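Enoyl-CoA hydratase (Geobacillus kaustophilus, PDB 2PPY) probably catalyses the hydration of enoyl-CoA thioesters in fatty acid beta-oxidation, as a member of the crotonase-like enoyl-CoA hydratase/isomerase family. Local coordinates at residues D33-F36 and Y37-N41; T84-C87 and L88-E92. All coordinates share one frame; numbering follows the deposited sequence.

Contact 1 lies in the first turns of helix 34-48, contact 2 in the first half of helix 80-99, and the two helices pack on each other with the contact centres about 11 Å apart. The closest approaches are Tyr37 CD2 to Cys90 SG, 3.2 Å, and Phe86 CE1 to Leu34 N, 3.4 Å, at the start of the first helix. The side chains of Lys38 and of Phe89 each come within about 4 Å of a bound di(hydroxyethyl)ether, probably from the crystallisation liquor. Contact 2 also faces two further subunits of the hexamer, whereas contact 1 reaches one of them through Leu34.

Contact 1: D33-F36 and Y37-N41; sequences DLEF and YKEFN
The capped N-terminal end of helix 34-48, in the beta-alpha-beta unit between strands 19-24 and 55-60, carries an aromatic cluster of Phe36, Tyr37 and Phe40. The edge of the Phe36 ring points at the face of Tyr37, an edge-to-face pair with centroids 5.3 Å apart and planes at 70°; CE2 of Phe36 stands over that face, near the rim. On the next turn Phe40 lies beside Phe36 and points the same way. Their planes are near parallel but slid apart, so the closest touch is Phe40 CB over a face of Phe36, 4.2 Å from CZ. Both phenylalanines turn CG anti to the backbone N, which sends the rings off the helix together. Met119 covers both Phe36 and Tyr37, and Tyr32 adds a further edge-to-face ring to Tyr37.

Asp33 is the N-cap: its OD1 accepts from Phe36 N at 2.8 Å, met nearly along the C-O axis. Further along the helix, Lys38 N donates to Leu34 O at 3.0 Å, and Phe40 N to Phe36 O at 2.8 Å.

The outer side is polar. Lys38 runs its methylenes past Leu34, with CD 3.8 Å from Leu34 CG, then bends at chi3 (65°) to bring NZ within 3.4 Å of Glu35 OE1. This salt bridge is long, its hydrogen bond weak; a bound water accepts from Lys38 NZ at 2.7 Å and donates weakly to the same OE1.

The chemistry thus divides by side: buried rings pack on one, while on the solvent side the long salt bridge shares a water that Lys38 NZ holds more closely than Glu35 OE1 does, so the pair is probably weak. The carboxylate of Asp33 probably also interacts favourably with the helix dipole.

Contact 2: T84-C87 and L88-E92; sequences TQFC and LFCNE
Cys90 reaches back one turn to Phe86 on helix 80-99. Its CB lies against the backbone of the preceding turn, 3.6 Å from Cys87 O and 3.7 Å from Phe86 O. From there SG, anti to the carbonyl carbon (chi1 -66°), swings back along the helix and hangs over one face of the Phe86 ring. It is 3.9 Å from the ring centroid and 24° off the normal, displaced toward the rim so that CE1 is its closest ring atom at 3.6 Å. This is a cysteine sulfur-aromatic contact. The same Cys90 SG lies 3.2 Å from Phe86 O.

The backbone beneath is regular helix: Cys90 N donates to Phe86 O at 3.1 Å with an N-H...O angle of 161°, and Asn91 N to Cys87 O at 2.9 Å. On another side of the helix, Gln85 and Leu88 run alongside each other, with Gln85 OE1 3.8 Å from Leu88 CD2. The amide of Asn91 is held through ND2 by Gly147 O.

Phe86, Phe89 and Cys90 pack against helix 34-48, through Leu34, Asn41 and Tyr37. Gln85 and Leu88 meet Phe49 and Arg48 of the second subunit, while Cys87 and Asn91 pack on Phe242 and Ile231 of the third, leaving this helix wedged between its own chain's helix 34-48 and two neighbouring copies.

Contact 1: D33-F36 and Y37-N41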
loop_
_atom_site.group_PDB
_atom_site.type_symbol
_atom_site.label_atom_id
_atom_site.label_comp_id
_atom_site.label_asym_id
_atom_site.label_seq_id
_atom_site.Cartn_x
_atom_site.Cartn_y
_atom_site.Cartn_z
ATOM N N ASP A 33 -9.077 7.688 31.821
ATOM C CA ASP A 33 -9.255 9.065 31.365
ATOM C C ASP A 33 -7.958 9.482 30.670
ATOM O O ASP A 33 -7.105 8.641 30.393
ATOM C CB ASP A 33 -9.532 10.007 32.542
ATOM C CG ASP A 33 -8.478 9.910 33.630
ATOM O OD1 ASP A 33 -7.332 9.510 33.334
ATOM O OD2 ASP A 33 -8.795 10.248 34.787
ATOM N N LEU A 34 -7.798 10.774 30.401
ATOM C CA LEU A 34 -6.596 11.252 29.728
ATOM C C LEU A 34 -5.353 11.077 30.585
ATOM O O LEU A 34 -4.307 10.666 30.091
ATOM C CB LEU A 34 -6.744 12.729 29.330
ATOM C CG LEU A 34 -5.517 13.368 28.657
ATOM C CD1 LEU A 34 -5.078 12.523 27.464
ATOM C CD2 LEU A 34 -5.847 14.788 28.214
ATOM N N GLU A 35 -5.468 11.387 31.872
ATOM C CA GLU A 35 -4.338 11.268 32.778
ATOM C C GLU A 35 -3.782 9.840 32.814
ATOM O O GLU A 35 -2.571 9.644 32.925
ATOM C CB GLU A 35 -4.748 11.718 34.184
ATOM C CG GLU A 35 -3.588 11.932 35.136
ATOM C CD GLU A 35 -2.577 12.940 34.616
ATOM O OE1 GLU A 35 -2.984 14.067 34.251
ATOM O OE2 GLU A 35 -1.373 12.603 34.579
ATOM N N PHE A 36 -4.657 8.842 32.725
ATOM C CA PHE A 36 -4.184 7.463 32.734
ATOM C C PHE A 36 -3.251 7.225 31.559
ATOM O O PHE A 36 -2.150 6.700 31.726
ATOM C CB PHE A 36 -5.333 6.460 32.625
ATOM C CG PHE A 36 -4.875 5.086 32.204
ATOM C CD1 PHE A 36 -4.082 4.314 33.050
ATOM C CD2 PHE A 36 -5.181 4.591 30.938
ATOM C CE1 PHE A 36 -3.585 3.072 32.635
ATOM C CE2 PHE A 36 -4.688 3.350 30.514
ATOM C CZ PHE A 36 -3.892 2.590 31.366
ATOM N N TYR A 37 -3.706 7.599 30.366
ATOM C CA TYR A 37 -2.903 7.409 29.165
ATOM C C TYR A 37 -1.620 8.215 29.179
ATOM O O TYR A 37 -0.622 7.805 28.585
ATOM C CB TYR A 37 -3.732 7.714 27.918
ATOM C CG TYR A 37 -4.211 6.447 27.239
ATOM C CD1 TYR A 37 -3.317 5.636 26.536
ATOM C CD2 TYR A 37 -5.537 6.024 27.349
ATOM C CE1 TYR A 37 -3.729 4.434 25.959
ATOM C CE2 TYR A 37 -5.960 4.821 26.775
ATOM C CZ TYR A 37 -5.050 4.033 26.082
ATOM O OH TYR A 37 -5.457 2.851 25.503
ATOM N N LYS A 38 -1.634 9.354 29.864
ATOM C CA LYS A 38 -0.430 10.167 29.956
ATOM C C LYS A 38 0.595 9.385 30.777
ATOM O O LYS A 38 1.788 9.424 30.489
ATOM C CB LYS A 38 -0.749 11.521 30.602
ATOM C CG LYS A 38 -1.623 12.399 29.713
ATOM C CD LYS A 38 -2.197 13.603 30.439
ATOM C CE LYS A 38 -1.123 14.568 30.892
ATOM N NZ LYS A 38 -1.732 15.759 31.548
ATOM N N GLU A 39 0.117 8.649 31.779
ATOM C CA GLU A 39 1.004 7.843 32.610
ATOM C C GLU A 39 1.448 6.586 31.863
ATOM O O GLU A 39 2.609 6.188 31.943
ATOM C CB GLU A 39 0.314 7.436 33.917
ATOM C CG GLU A 39 -0.143 8.601 34.791
ATOM C CD GLU A 39 -0.385 8.183 36.233
ATOM O OE1 GLU A 39 -1.029 7.138 36.451
ATOM O OE2 GLU A 39 0.064 8.901 37.151
ATOM N N PHE A 40 0.522 5.964 31.137
ATOM C CA PHE A 40 0.840 4.757 30.375
ATOM C C PHE A 40 1.884 5.098 29.309
ATOM O O PHE A 40 2.813 4.322 29.060
ATOM C CB PHE A 40 -0.422 4.192 29.710
ATOM C CG PHE A 40 -0.241 2.808 29.143
ATOM C CD1 PHE A 40 0.089 1.742 29.972
ATOM C CD2 PHE A 40 -0.397 2.570 27.782
ATOM C CE1 PHE A 40 0.254 0.457 29.456
ATOM C CE2 PHE A 40 -0.233 1.287 27.256
ATOM C CZ PHE A 40 0.096 0.230 28.095
ATOM N N ASN A 41 1.724 6.264 28.687
ATOM C CA ASN A 41 2.662 6.732 27.669
ATOM C C ASN A 41 4.048 6.930 28.279
ATOM O O ASN A 41 5.059 6.569 27.680
ATOM C CB ASN A 41 2.186 8.061 27.082
ATOM C CG ASN A 41 3.134 8.599 26.031
ATOM O OD1 ASN A 41 3.279 8.021 24.955
ATOM N ND2 ASN A 41 3.795 9.703 26.343
HETATM O O HOH W 1 -0.228 16.054 33.811
#

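Contact 2: T84-C87 and L88-E92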
loop_
_atom_site.group_PDB
_atom_site.type_symbol
_atom_site.label_atom_id
_atom_site.label_comp_id
_atom_site.label_asym_id
_atom_site.label_seq_id
_atom_site.Cartn_x
_atom_site.Cartn_y
_atom_site.Cartn_z
ATOM N N THR A 84 -11.726 14.507 20.351
ATOM C CA THR A 84 -10.907 14.224 19.185
ATOM C C THR A 84 -9.443 14.150 19.594
ATOM O O THR A 84 -8.734 13.223 19.214
ATOM C CB THR A 84 -11.076 15.325 18.111
ATOM O OG1 THR A 84 -12.423 15.314 17.626
ATOM C CG2 THR A 84 -10.109 15.103 16.953
ATOM N N GLN A 85 -8.991 15.124 20.379
ATOM C CA GLN A 85 -7.603 15.139 20.815
ATOM C C GLN A 85 -7.317 14.074 21.867
ATOM O O GLN A 85 -6.205 13.557 21.952
ATOM C CB GLN A 85 -7.225 16.526 21.339
ATOM C CG GLN A 85 -7.274 17.606 20.270
ATOM C CD GLN A 85 -6.564 17.186 18.992
ATOM O OE1 GLN A 85 -5.413 16.746 19.022
ATOM N NE2 GLN A 85 -7.249 17.326 17.861
ATOM N N PHE A 86 -8.324 13.749 22.671
ATOM C CA PHE A 86 -8.175 12.717 23.686
ATOM C C PHE A 86 -7.937 11.390 22.965
ATOM O O PHE A 86 -7.009 10.646 23.290
ATOM C CB PHE A 86 -9.447 12.628 24.535
ATOM C CG PHE A 86 -9.522 11.394 25.399
ATOM C CD1 PHE A 86 -8.561 11.143 26.371
ATOM C CD2 PHE A 86 -10.563 10.486 25.243
ATOM C CE1 PHE A 86 -8.636 10.006 27.178
ATOM C CE2 PHE A 86 -10.647 9.346 26.044
ATOM C CZ PHE A 86 -9.683 9.106 27.012
ATOM N N CYS A 87 -8.778 11.106 21.976
ATOM C CA CYS A 87 -8.671 9.874 21.202
ATOM C C CYS A 87 -7.363 9.787 20.425
ATOM O O CYS A 87 -6.726 8.739 20.404
ATOM C CB CYS A 87 -9.862 9.747 20.248
ATOM S SG CYS A 87 -11.444 9.449 21.106
ATOM N N LEU A 88 -6.963 10.888 19.794
ATOM C CA LEU A 88 -5.723 10.914 19.025
ATOM C C LEU A 88 -4.531 10.561 19.908
ATOM O O LEU A 88 -3.694 9.749 19.524
ATOM C CB LEU A 88 -5.506 12.293 18.391
ATOM C CG LEU A 88 -4.238 12.480 17.548
ATOM C CD1 LEU A 88 -4.101 11.352 16.515
ATOM C CD2 LEU A 88 -4.305 13.838 16.844
ATOM N N PHE A 89 -4.461 11.156 21.094
ATOM C CA PHE A 89 -3.354 10.877 22.009
ATOM C C PHE A 89 -3.330 9.416 22.457
ATOM O O PHE A 89 -2.264 8.800 22.539
ATOM C CB PHE A 89 -3.428 11.768 23.251
ATOM C CG PHE A 89 -2.287 11.554 24.203
ATOM C CD1 PHE A 89 -1.025 12.060 23.917
ATOM C CD2 PHE A 89 -2.458 10.794 25.353
ATOM C CE1 PHE A 89 0.054 11.806 24.763
ATOM C CE2 PHE A 89 -1.387 10.533 26.205
ATOM C CZ PHE A 89 -0.128 11.040 25.909
ATOM N N CYS A 90 -4.499 8.866 22.765
ATOM C CA CYS A 90 -4.579 7.471 23.190
ATOM C C CYS A 90 -4.091 6.550 22.072
ATOM O O CYS A 90 -3.333 5.613 22.319
ATOM C CB CYS A 90 -6.017 7.107 23.561
ATOM S SG CYS A 90 -6.651 7.981 25.009
ATOM N N ASN A 91 -4.531 6.823 20.847
ATOM C CA ASN A 91 -4.132 6.021 19.698
ATOM C C ASN A 91 -2.625 6.075 19.466
ATOM O O ASN A 91 -1.982 5.040 19.283
ATOM C CB ASN A 91 -4.873 6.480 18.437
ATOM C CG ASN A 91 -6.257 5.872 18.323
ATOM O OD1 ASN A 91 -6.414 4.657 18.418
ATOM N ND2 ASN A 91 -7.266 6.712 18.105
ATOM N N GLU A 92 -2.060 7.277 19.479
ATOM C CA GLU A 92 -0.626 7.431 19.277
ATOM C C GLU A 92 0.137 6.703 20.379
ATOM O O GLU A 92 1.217 6.156 20.145
ATOM C CB GLU A 92 -0.248 8.917 19.256
ATOM C CG GLU A 92 -0.925 9.687 18.122
ATOM C CD GLU A 92 -0.490 11.139 18.039
ATOM O OE1 GLU A 92 -0.280 11.756 19.102
ATOM O OE2 GLU A 92 -0.378 11.668 16.908
#